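Local coordinates for serine proteinase inhibitor 1 (Myxoma virus, PDB 6BJ5), which inhibits serine proteases as a serpin and is important in the virulence of the virus, at the interface of chains A and B. Residues are numbered along the deposited sequence; one frame, centred on the assembly and turned at random. Chains: chain A, Serine proteinase inhibitor 1; chain B, Serine proteinase inhibitor 1.

Contact 1: the interface of chains A and B. Residues chain A 20, 35-38; chain B 28-31.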
# COMPACT_ATOMS: atom_id res chain seq x y z
N LEU A 20 -7.11 2.74 -4.07
CA LEU A 20 -7.74 2.87 -2.77
C LEU A 20 -8.96 1.97 -2.63
O LEU A 20 -9.21 1.41 -1.55
CB LEU A 20 -8.14 4.32 -2.57
CG LEU A 20 -8.64 4.69 -1.18
CD1 LEU A 20 -7.40 4.59 -0.27
CD2 LEU A 20 -9.25 6.10 -1.17
N PHE A 35 -1.41 -2.40 3.29
CA PHE A 35 -1.62 -2.29 1.85
C PHE A 35 -1.01 -0.99 1.36
O PHE A 35 -0.87 -0.02 2.11
CB PHE A 35 -3.13 -2.36 1.57
CG PHE A 35 -3.50 -2.20 0.14
CD1 PHE A 35 -3.02 -3.06 -0.83
CD2 PHE A 35 -4.32 -1.15 -0.24
CE1 PHE A 35 -3.40 -2.90 -2.16
CE2 PHE A 35 -4.68 -0.98 -1.53
CZ PHE A 35 -4.21 -1.87 -2.51
N SER A 36 -0.61 -0.96 0.09
CA SER A 36 -0.14 0.29 -0.49
C SER A 36 -0.97 0.60 -1.71
O SER A 36 -0.72 0.03 -2.78
CB SER A 36 1.32 0.23 -0.87
OG SER A 36 1.65 1.46 -1.52
N PRO A 37 -1.98 1.47 -1.59
CA PRO A 37 -2.67 1.96 -2.79
C PRO A 37 -1.74 2.67 -3.77
O PRO A 37 -1.91 2.52 -4.98
CB PRO A 37 -3.75 2.89 -2.21
CG PRO A 37 -3.30 3.19 -0.84
CD PRO A 37 -2.60 1.99 -0.36
N TYR A 38 -0.79 3.47 -3.29
CA TYR A 38 0.14 4.13 -4.20
C TYR A 38 0.96 3.11 -4.98
O TYR A 38 1.18 3.25 -6.19
CB TYR A 38 1.09 5.02 -3.43
CG TYR A 38 2.08 5.75 -4.29
CD1 TYR A 38 1.70 6.89 -4.99
CD2 TYR A 38 3.39 5.31 -4.42
CE1 TYR A 38 2.60 7.58 -5.76
CE2 TYR A 38 4.30 6.00 -5.21
CZ TYR A 38 3.88 7.14 -5.87
OH TYR A 38 4.74 7.86 -6.66
N VAL B 28 -2.67 8.67 -0.87
CA VAL B 28 -2.56 7.63 0.15
C VAL B 28 -1.41 6.69 -0.23
O VAL B 28 -1.48 5.97 -1.23
CB VAL B 28 -3.87 6.87 0.33
CG1 VAL B 28 -3.74 5.81 1.46
CG2 VAL B 28 -5.00 7.87 0.59
N LEU B 29 -0.33 6.74 0.56
CA LEU B 29 0.86 5.91 0.33
C LEU B 29 0.72 4.51 0.91
O LEU B 29 1.04 3.52 0.24
CB LEU B 29 2.06 6.62 0.95
CG LEU B 29 2.28 7.99 0.34
CD1 LEU B 29 3.34 8.74 1.11
CD2 LEU B 29 2.68 7.82 -1.12
N PHE B 30 0.24 4.41 2.15
CA PHE B 30 0.03 3.15 2.84
C PHE B 30 -1.26 3.20 3.65
O PHE B 30 -1.67 4.26 4.15
CB PHE B 30 1.18 2.80 3.80
CG PHE B 30 2.50 2.63 3.13
CD1 PHE B 30 2.82 1.43 2.52
CD2 PHE B 30 3.42 3.67 3.07
CE1 PHE B 30 4.05 1.25 1.88
CE2 PHE B 30 4.64 3.50 2.43
CZ PHE B 30 4.96 2.29 1.84
N MET B 31 -1.85 2.03 3.83
CA MET B 31 -3.05 1.82 4.61
C MET B 31 -2.94 0.51 5.35
O MET B 31 -2.23 -0.41 4.92
CB MET B 31 -4.29 1.63 3.76
CG MET B 31 -4.85 2.73 2.98
SD MET B 31 -6.20 1.80 2.23
CE MET B 31 -7.36 1.69 3.59

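Contact 2: the interface of chains A and B. Residues chain A 213-216, 248-249, 251; chain B 12, 16-17.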
# COMPACT_ATOMS: atom_id res chain seq x y z
N LEU A 213 -3.19 9.25 9.44
CA LEU A 213 -4.56 9.39 9.89
C LEU A 213 -4.89 8.13 10.65
O LEU A 213 -4.74 7.02 10.12
CB LEU A 213 -5.50 9.59 8.70
CG LEU A 213 -5.20 10.82 7.83
CD1 LEU A 213 -6.15 10.87 6.67
CD2 LEU A 213 -5.28 12.11 8.65
N LEU A 214 -5.31 8.30 11.90
CA LEU A 214 -5.72 7.19 12.74
C LEU A 214 -7.24 7.29 12.89
O LEU A 214 -7.76 8.34 13.28
CB LEU A 214 -4.98 7.25 14.07
CG LEU A 214 -5.40 6.32 15.22
CD1 LEU A 214 -5.03 4.87 14.92
CD2 LEU A 214 -4.78 6.76 16.51
N VAL A 215 -7.93 6.23 12.51
CA VAL A 215 -9.38 6.12 12.45
C VAL A 215 -9.80 5.09 13.48
O VAL A 215 -9.48 3.90 13.34
CB VAL A 215 -9.83 5.70 11.04
CG1 VAL A 215 -11.36 5.61 10.92
CG2 VAL A 215 -9.25 6.65 9.98
N VAL A 216 -10.53 5.52 14.52
CA VAL A 216 -10.94 4.61 15.59
C VAL A 216 -12.46 4.51 15.56
O VAL A 216 -13.15 5.44 16.02
CB VAL A 216 -10.45 5.08 16.97
CG1 VAL A 216 -10.93 4.08 18.03
CG2 VAL A 216 -8.93 5.27 17.01
N MET A 248 -2.15 4.41 21.63
CA MET A 248 -2.25 3.52 20.50
C MET A 248 -1.14 2.50 20.56
O MET A 248 -0.06 2.77 21.12
CB MET A 248 -2.20 4.30 19.17
CG MET A 248 -0.82 4.77 18.79
SD MET A 248 -0.80 5.57 17.18
CE MET A 248 -1.36 4.28 16.10
N PRO A 249 -1.35 1.30 20.02
CA PRO A 249 -0.34 0.24 20.11
C PRO A 249 0.82 0.46 19.16
O PRO A 249 0.65 0.98 18.06
CB PRO A 249 -1.10 -1.03 19.67
CG PRO A 249 -2.52 -0.60 19.40
CD PRO A 249 -2.50 0.88 19.21
N PHE A 251 2.87 -1.48 16.49
CA PHE A 251 2.49 -2.61 15.66
C PHE A 251 3.49 -2.82 14.53
O PHE A 251 4.13 -1.89 14.04
CB PHE A 251 1.07 -2.47 15.11
CG PHE A 251 0.85 -1.27 14.24
CD1 PHE A 251 1.12 -1.32 12.87
CD2 PHE A 251 0.34 -0.09 14.77
CE1 PHE A 251 0.89 -0.20 12.05
CE2 PHE A 251 0.12 1.02 13.96
CZ PHE A 251 0.40 0.96 12.59
N ALA B 12 -6.92 3.68 20.84
CA ALA B 12 -6.99 2.65 19.80
C ALA B 12 -6.80 1.28 20.45
O ALA B 12 -5.84 0.57 20.20
CB ALA B 12 -5.93 2.92 18.73
N PHE B 16 -8.94 -0.80 14.43
CA PHE B 16 -8.87 0.55 13.90
C PHE B 16 -8.21 0.52 12.53
O PHE B 16 -7.79 -0.52 12.03
CB PHE B 16 -8.12 1.47 14.86
CG PHE B 16 -6.68 1.11 15.07
CD1 PHE B 16 -5.70 1.63 14.24
CD2 PHE B 16 -6.30 0.27 16.11
CE1 PHE B 16 -4.36 1.33 14.45
CE2 PHE B 16 -4.97 -0.04 16.31
CZ PHE B 16 -3.99 0.49 15.48
N MET B 17 -8.20 1.69 11.89
CA MET B 17 -7.65 1.85 10.55
C MET B 17 -6.61 2.97 10.56
O MET B 17 -6.78 3.97 11.26
CB MET B 17 -8.78 2.18 9.54
CG MET B 17 -8.26 2.51 8.15
SD MET B 17 -9.54 2.86 6.94
CE MET B 17 -10.10 1.22 6.53

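Contact 1: the interface of chains A and B
A:Phe35 and B:Met31 pair backbone to backbone in beta-sheet B of this serpin, joining strand 33-35 of chain A antiparallel to strand 27-34 in the C-terminal hairpin of chain B. Two hydrogen bonds link the pair. A:Phe35 N donates to B:Met31 O at 2.7 Å. In return, B:Met31 N donates to A:Phe35 O at 2.8 Å.

A third hydrogen bond comes from a side chain. The hydroxyl OG of A:Ser36 donates a hydrogen bond to B:Leu29 O at 2.8 Å and meets the carbonyl nearly end-on (173° at the oxygen). OG sits anti to its own backbone N (chi1 175°), which carries it to the chain B strand. B:Leu29 has a helix-like psi of -46° within the strand. This suggests a local bulge in the strand beside A:Ser36.

The remaining contacts are apolar. A:Pro37, first residue of helix 37-49, sets its CG 3.5 Å from CG1 of B:Val28. The same proline approaches CG of B:Met31 with its CD, the two side chains crossing at about a right angle. Beyond them, SD of B:Met31 lies 3.9 Å from CD1 of A:Leu20. Methyl CD2 of B:Leu29 rests over one face of the A:Tyr38 ring, toward its rim, 3.8 Å from CG. Ring carbon CD1 of B:Phe30 packs against the CB methylene of A:Ser36, at 3.9 Å.

Contact 2: the interface of chains A and B
Beta-sheet B of the serpin runs across the chain break here, with strand 210-217 of chain A antiparallel to strand 16-22, the first strand of the C-terminal hairpin in chain B. A:Val215 and B:Met17 form the bridge. A:Val215 N donates to B:Met17 O at 2.8 Å, nearly in line with the carbonyl. B:Met17 N donates to A:Val215 O at 2.9 Å. This second bond is close to straight, 173° at the hydrogen, and its donor lies in the carbonyl plane. Because both bonds join the same two residues, they fix the register of the strands. The CB atoms of the pair are also in contact, with A:Val215 CB 4.0 Å from B:Met17 CB.

The aromatic ring of B:Phe16 carries the apolar part of the contact. Its CG stands between the backbone N and the carbonyl carbon (chi1 64°), a crowded position. This directs the ring away from its own strand, toward A:Leu214 and A:Pro249. With CG anti to the backbone N (chi1 170°), A:Leu214 brings its methyl CD1 in obliquely above the CD1-CE1 rim of the ring, 3.4 Å from B:Phe16 CD1. A:Pro249 meets the far end of the ring tip to tip, with its CD 3.9 Å from B:Phe16 CE2.

B:Ala12, in the loop before the strand, packs both on the ring and on chain A. Its CB lies over the ring of B:Phe16, offset toward the rim and on the same side as the A:Leu214 methyl. The same CB also touches chain A, 4.0 Å from CB of A:Met248. Past the tip of the ring stands A:Phe251. The two rings are steeply inclined to each other, and B:Phe16 CZ comes 4.4 Å from A:Phe251 CE2.

The C-alpha centres of contact 1 and contact 2 lie about 16 Å apart, and the two share no residue. Their strand pairs belong to one sheet, beta-sheet B, where chain B supplies the C-terminal hairpin of strands 16-22 and 27-34. On chain A the partners are far apart in sequence: the N-terminal elements 18-21, 33-35 and 37-49 in contact 1, and strands 210-217, 243-249 and 251-258 in contact 2. Chain A ends just after strand 305-314, the reactive-loop strand, and chain B continues the serpin sequence. This fits a cleaved serpin whose C-terminal fragment, chain B, is still held by chain A, rather than a dimer.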